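Local coordinates for protein acetylxylan esterase A (Aspergillus awamori, PDB 5X6S) that removes acetyl side groups from the backbone of xylan as a secreted serine esterase, helping to break down plant cell-wall polysaccharide, at residues A[114-119]-A[140-145]; A[195-200]-A[259-264]. All blocks are in the same frame, centred on the assembly; numbering follows the deposited sequence.

Contact 1: residues A[114-119]-A[140-145]; sequences FVTGSS and TVYSGV
The Y142 hydroxyl is the best-held polar atom, gripped by two hydrogen bonds, to D268 OD1 and to H264 N. T140 O has one across the contact, from T116 OG1 at 2.8 Å, plus a weaker CA-H...O contact from T116 CA at 3.1 Å. With OG1 anti to the backbone N (chi1 179°), the T116 hydroxyl swings across to the neighbouring strand and meets the carbonyl from above its plane. The backbones, running parallel, do the rest. T140 N binds V115 O at 3.0 Å, Y142 N reaches G117 O almost along the C=O axis at 3.1 Å, and S119 N closes the series on Y142 O at 3.1 Å. T116, S118, T140 and Y142 share one face of the sheet. There the Y142 ring brings CD2, at its edge, to 3.8 Å from T116 OG1, while S118 OG lies 3.5 Å from Y142 CB and bonds to Y47. S119 sits just past the strand at phi 54° and psi -120°, right before helix 120-131, and its OG bonds to H259. A strained turn in a GxSxG sequence, carrying the probable catalytic serine, matches the nucleophile elbow of the alpha/beta-hydrolase fold.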
loop_
_atom_site.group_PDB
_atom_site.type_symbol
_atom_site.label_atom_id
_atom_site.label_comp_id
_atom_site.label_asym_id
_atom_site.label_seq_id
_atom_site.Cartn_x
_atom_site.Cartn_y
_atom_site.Cartn_z
ATOM N N PHE A 114 9.225 5.424 1.738
ATOM C CA PHE A 114 9.579 6.516 0.837
ATOM C C PHE A 114 10.792 6.092 0.041
ATOM O O PHE A 114 11.551 5.286 0.526
ATOM C CB PHE A 114 9.855 7.789 1.676
ATOM C CG PHE A 114 8.692 8.148 2.550
ATOM C CD1 PHE A 114 7.580 8.818 2.009
ATOM C CD2 PHE A 114 8.679 7.799 3.893
ATOM C CE1 PHE A 114 6.451 9.078 2.800
ATOM C CE2 PHE A 114 7.553 8.086 4.695
ATOM C CZ PHE A 114 6.435 8.725 4.126
ATOM N N VAL A 115 10.992 6.661 -1.135
ATOM C CA VAL A 115 12.116 6.310 -1.975
ATOM C C VAL A 115 12.711 7.572 -2.568
ATOM O O VAL A 115 11.957 8.497 -2.933
ATOM C CB VAL A 115 11.744 5.229 -3.051
ATOM C CG1 VAL A 115 10.588 5.640 -3.937
ATOM C CG2 VAL A 115 12.971 4.754 -3.847
ATOM N N THR A 116 14.046 7.633 -2.632
ATOM C CA THR A 116 14.759 8.819 -3.113
ATOM C C THR A 116 16.126 8.368 -3.619
ATOM O O THR A 116 16.609 7.273 -3.264
ATOM C CB THR A 116 14.869 9.907 -2.009
ATOM O OG1 THR A 116 15.585 11.019 -2.494
ATOM C CG2 THR A 116 15.589 9.357 -0.718
ATOM N N GLY A 117 16.733 9.174 -4.476
ATOM C CA GLY A 117 17.963 8.813 -5.117
ATOM C C GLY A 117 18.528 9.961 -5.910
ATOM O O GLY A 117 17.806 10.923 -6.178
ATOM N N SER A 118 19.823 9.884 -6.236
ATOM C CA SER A 118 20.497 10.889 -7.020
ATOM C C SER A 118 21.046 10.258 -8.319
ATOM O O SER A 118 21.528 9.159 -8.313
ATOM C CB SER A 118 21.637 11.562 -6.206
ATOM O OG SER A 118 21.076 12.241 -5.104
ATOM N N SER A 119 20.979 11.009 -9.414
ATOM C CA SER A 119 21.520 10.630 -10.716
ATOM C C SER A 119 20.958 9.254 -11.156
ATOM O O SER A 119 19.765 9.141 -11.245
ATOM C CB SER A 119 23.052 10.731 -10.677
ATOM O OG SER A 119 23.633 10.556 -11.960
ATOM N N THR A 140 11.258 11.262 -3.755
ATOM C CA THR A 140 11.994 12.517 -4.091
ATOM C C THR A 140 13.083 12.159 -5.071
ATOM O O THR A 140 13.924 11.285 -4.788
ATOM C CB THR A 140 12.536 13.254 -2.806
ATOM O OG1 THR A 140 11.437 13.677 -1.977
ATOM C CG2 THR A 140 13.377 14.505 -3.166
ATOM N N VAL A 141 13.117 12.834 -6.205
ATOM C CA VAL A 141 14.020 12.568 -7.304
ATOM C C VAL A 141 15.029 13.715 -7.411
ATOM O O VAL A 141 14.629 14.889 -7.652
ATOM C CB VAL A 141 13.233 12.381 -8.640
ATOM C CG1 VAL A 141 14.109 12.143 -9.826
ATOM C CG2 VAL A 141 12.195 11.251 -8.509
ATOM N N TYR A 142 16.298 13.399 -7.170
ATOM C CA TYR A 142 17.420 14.359 -7.334
ATOM C C TYR A 142 18.161 14.151 -8.670
ATOM O O TYR A 142 19.102 13.346 -8.780
ATOM C CB TYR A 142 18.407 14.330 -6.140
ATOM C CG TYR A 142 17.841 14.914 -4.898
ATOM C CD1 TYR A 142 17.722 16.311 -4.757
ATOM C CD2 TYR A 142 17.386 14.112 -3.850
ATOM C CE1 TYR A 142 17.160 16.863 -3.635
ATOM C CE2 TYR A 142 16.818 14.695 -2.678
ATOM C CZ TYR A 142 16.739 16.064 -2.588
ATOM O OH TYR A 142 16.218 16.680 -1.500
ATOM N N SER A 143 17.733 14.896 -9.710
ATOM C CA SER A 143 18.455 14.868 -11.014
ATOM C C SER A 143 18.471 13.496 -11.667
ATOM O O SER A 143 19.513 12.822 -11.735
ATOM C CB SER A 143 19.888 15.391 -10.865
ATOM O OG SER A 143 19.919 16.634 -10.157
ATOM N N GLY A 144 17.306 13.055 -12.118
ATOM C CA GLY A 144 17.187 11.786 -12.810
ATOM C C GLY A 144 16.621 11.972 -14.228
ATOM O O GLY A 144 16.714 13.059 -14.818
ATOM N N VAL A 145 16.029 10.910 -14.751
ATOM C CA VAL A 145 15.271 10.941 -16.020
ATOM C C VAL A 145 13.974 10.202 -15.763
ATOM O O VAL A 145 13.876 9.455 -14.790
ATOM C CB VAL A 145 16.022 10.335 -17.224
ATOM C CG1 VAL A 145 17.387 10.974 -17.399
ATOM C CG2 VAL A 145 16.139 8.823 -17.123
#

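Contact 2: residues A[195-200]-A[259-264]; sequences QIYHGS and HTVPIH
In this alpha/beta-hydrolase fold, the loop that leads into helix 265-272 and carries H259, probably the histidine of a Ser-His-Asp triad, lies along the C-terminal end of strand 193-199. Apolar packing makes up most of the join. V261 points at the strand and spreads its two methyl groups over neighbouring residues: CG1, anti to the backbone N, reaches Y197 CD2 at 3.8 Å, while CG2 presses on the peptide between H198 and G199, 3.3 Å from H198 C and 3.4 Å from G199 N. The Y197 and V261 side chains cross at about a right angle. An aromatic pair follows further along the loop. The rings of Y197 and H264 lie near parallel, 24° between planes, but are slid apart with centroids separated by 5.6 Å, so they barely overlap; Y197 OH comes instead to 3.9 Å from H264 CB. Y197 also stacks on Y142. Polar bonding steadies the loop itself. H264 ND1 donates to P262 O at 2.8 Å in a bent bond (136°), ND1 standing above the carbonyl plane although P262 O lies near the imidazole plane. H264 NE2 bonds to Q237, so both nitrogens fix the ring's rotation. H259 ND1 bonds to D202, consistent with a charge relay to S119. A cis peptide joins H259 to T260, whose CG2 sits over the centre of the H259 ring, 3.6 Å above its plane.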
loop_
_atom_site.group_PDB
_atom_site.type_symbol
_atom_site.label_atom_id
_atom_site.label_comp_id
_atom_site.label_asym_id
_atom_site.label_seq_id
_atom_site.Cartn_x
_atom_site.Cartn_y
_atom_site.Cartn_z
ATOM N N GLN A 195 8.140 14.212 -6.017
ATOM C CA GLN A 195 8.852 15.487 -5.932
ATOM C C GLN A 195 10.109 15.368 -6.735
ATOM O O GLN A 195 10.974 14.502 -6.452
ATOM C CB GLN A 195 9.189 15.802 -4.474
ATOM C CG GLN A 195 9.927 17.088 -4.260
ATOM C CD GLN A 195 10.240 17.300 -2.780
ATOM O OE1 GLN A 195 11.006 16.522 -2.167
ATOM N NE2 GLN A 195 9.622 18.314 -2.184
ATOM N N ILE A 196 10.236 16.224 -7.754
ATOM C CA ILE A 196 11.283 16.135 -8.780
ATOM C C ILE A 196 12.198 17.373 -8.742
ATOM O O ILE A 196 11.743 18.487 -9.048
ATOM C CB ILE A 196 10.651 16.014 -10.195
ATOM C CG1 ILE A 196 9.531 14.976 -10.207
ATOM C CG2 ILE A 196 11.715 15.830 -11.298
ATOM C CD1 ILE A 196 9.931 13.540 -9.832
ATOM N N TYR A 197 13.477 17.189 -8.395
ATOM C CA TYR A 197 14.478 18.247 -8.445
ATOM C C TYR A 197 15.347 18.103 -9.689
ATOM O O TYR A 197 15.688 17.001 -10.100
ATOM C CB TYR A 197 15.439 18.166 -7.259
ATOM C CG TYR A 197 14.907 18.537 -5.889
ATOM C CD1 TYR A 197 14.222 17.608 -5.075
ATOM C CD2 TYR A 197 15.149 19.804 -5.363
ATOM C CE1 TYR A 197 13.794 17.961 -3.781
ATOM C CE2 TYR A 197 14.746 20.144 -4.059
ATOM C CZ TYR A 197 14.074 19.235 -3.275
ATOM O OH TYR A 197 13.701 19.617 -1.999
ATOM N N HIS A 198 15.803 19.217 -10.243
ATOM C CA HIS A 198 16.758 19.183 -11.347
ATOM C C HIS A 198 17.451 20.548 -11.406
ATOM O O HIS A 198 16.858 21.554 -11.040
ATOM C CB HIS A 198 16.081 18.872 -12.686
ATOM C CG HIS A 198 16.916 18.053 -13.624
ATOM N ND1 HIS A 198 16.673 16.719 -13.846
ATOM C CD2 HIS A 198 18.031 18.350 -14.342
ATOM C CE1 HIS A 198 17.597 16.218 -14.641
ATOM N NE2 HIS A 198 18.422 17.198 -14.980
ATOM N N GLY A 199 18.684 20.560 -11.894
ATOM C CA GLY A 199 19.433 21.821 -12.050
ATOM C C GLY A 199 19.436 22.315 -13.494
ATOM O O GLY A 199 19.522 21.506 -14.427
ATOM N N SER A 200 19.348 23.642 -13.677
ATOM C CA SER A 200 19.221 24.266 -15.019
ATOM C C SER A 200 20.470 24.139 -15.891
ATOM O O SER A 200 20.412 24.312 -17.086
ATOM C CB SER A 200 18.825 25.746 -14.907
ATOM O OG SER A 200 19.913 26.510 -14.418
ATOM N N HIS A 259 24.797 18.912 -12.168
ATOM C CA HIS A 259 24.595 17.522 -11.785
ATOM C C HIS A 259 25.369 17.212 -10.529
ATOM O O HIS A 259 26.589 17.291 -10.555
ATOM C CB HIS A 259 25.068 16.600 -12.915
ATOM C CG HIS A 259 24.478 15.225 -12.849
ATOM N ND1 HIS A 259 23.149 14.966 -13.110
ATOM C CD2 HIS A 259 25.036 14.036 -12.521
ATOM C CE1 HIS A 259 22.916 13.671 -12.955
ATOM N NE2 HIS A 259 24.046 13.085 -12.614
ATOM N N THR A 260 24.718 16.886 -9.411
ATOM C CA THR A 260 23.265 16.843 -9.211
ATOM C C THR A 260 22.837 18.012 -8.311
ATOM O O THR A 260 23.670 18.755 -7.774
ATOM C CB THR A 260 22.871 15.541 -8.441
ATOM O OG1 THR A 260 23.615 15.485 -7.224
ATOM C CG2 THR A 260 23.177 14.300 -9.236
ATOM N N VAL A 261 21.538 18.172 -8.144
ATOM C CA VAL A 261 20.993 19.043 -7.136
ATOM C C VAL A 261 21.326 18.385 -5.785
ATOM O O VAL A 261 20.986 17.210 -5.567
ATOM C CB VAL A 261 19.460 19.201 -7.253
ATOM C CG1 VAL A 261 18.904 20.006 -6.078
ATOM C CG2 VAL A 261 19.043 19.846 -8.596
ATOM N N PRO A 262 21.999 19.122 -4.896
ATOM C CA PRO A 262 22.365 18.521 -3.584
ATOM C C PRO A 262 21.112 18.118 -2.824
ATOM O O PRO A 262 20.109 18.788 -2.927
ATOM C CB PRO A 262 23.043 19.671 -2.807
ATOM C CG PRO A 262 23.049 20.873 -3.721
ATOM C CD PRO A 262 22.458 20.519 -5.059
ATOM N N ILE A 263 21.194 17.054 -2.030
ATOM C CA ILE A 263 20.071 16.584 -1.268
ATOM C C ILE A 263 19.663 17.625 -0.231
ATOM O O ILE A 263 20.501 18.176 0.487
ATOM C CB ILE A 263 20.461 15.291 -0.498
ATOM C CG1 ILE A 263 20.784 14.153 -1.446
ATOM C CG2 ILE A 263 19.349 14.890 0.466
ATOM C CD1 ILE A 263 21.459 12.976 -0.762
ATOM N N HIS A 264 18.367 17.909 -0.138
ATOM C CA HIS A 264 17.847 18.783 0.862
ATOM C C HIS A 264 17.139 17.870 1.868
ATOM O O HIS A 264 15.919 17.689 1.818
ATOM C CB HIS A 264 16.872 19.812 0.272
ATOM C CG HIS A 264 17.529 20.857 -0.578
ATOM N ND1 HIS A 264 18.362 20.556 -1.633
ATOM C CD2 HIS A 264 17.504 22.209 -0.494
ATOM C CE1 HIS A 264 18.813 21.676 -2.174
ATOM N NE2 HIS A 264 18.298 22.692 -1.502
#

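From the N terminus, contact 1 comes first: strand 113-118 runs into helix 120-131 and returns as strand 138-142, a beta-alpha-beta unit whose loop of 20 residues the contact closes. Contact 2 opens only afterwards and spans 58 residues, including helix 208-221 and the strands up to 249-254, before the loop at 259-264 folds back on strand 193-199. The two are therefore in series, neither nested nor crossed. They meet in space through neighbouring strands, where Y197 N probably bonds to V141 O at 2.7 Å. Contact 1 places the probable nucleophile and contact 2 the loop of the probable histidine, bringing S119 and H259 beside each other at the C-terminal ends of the central parallel strands.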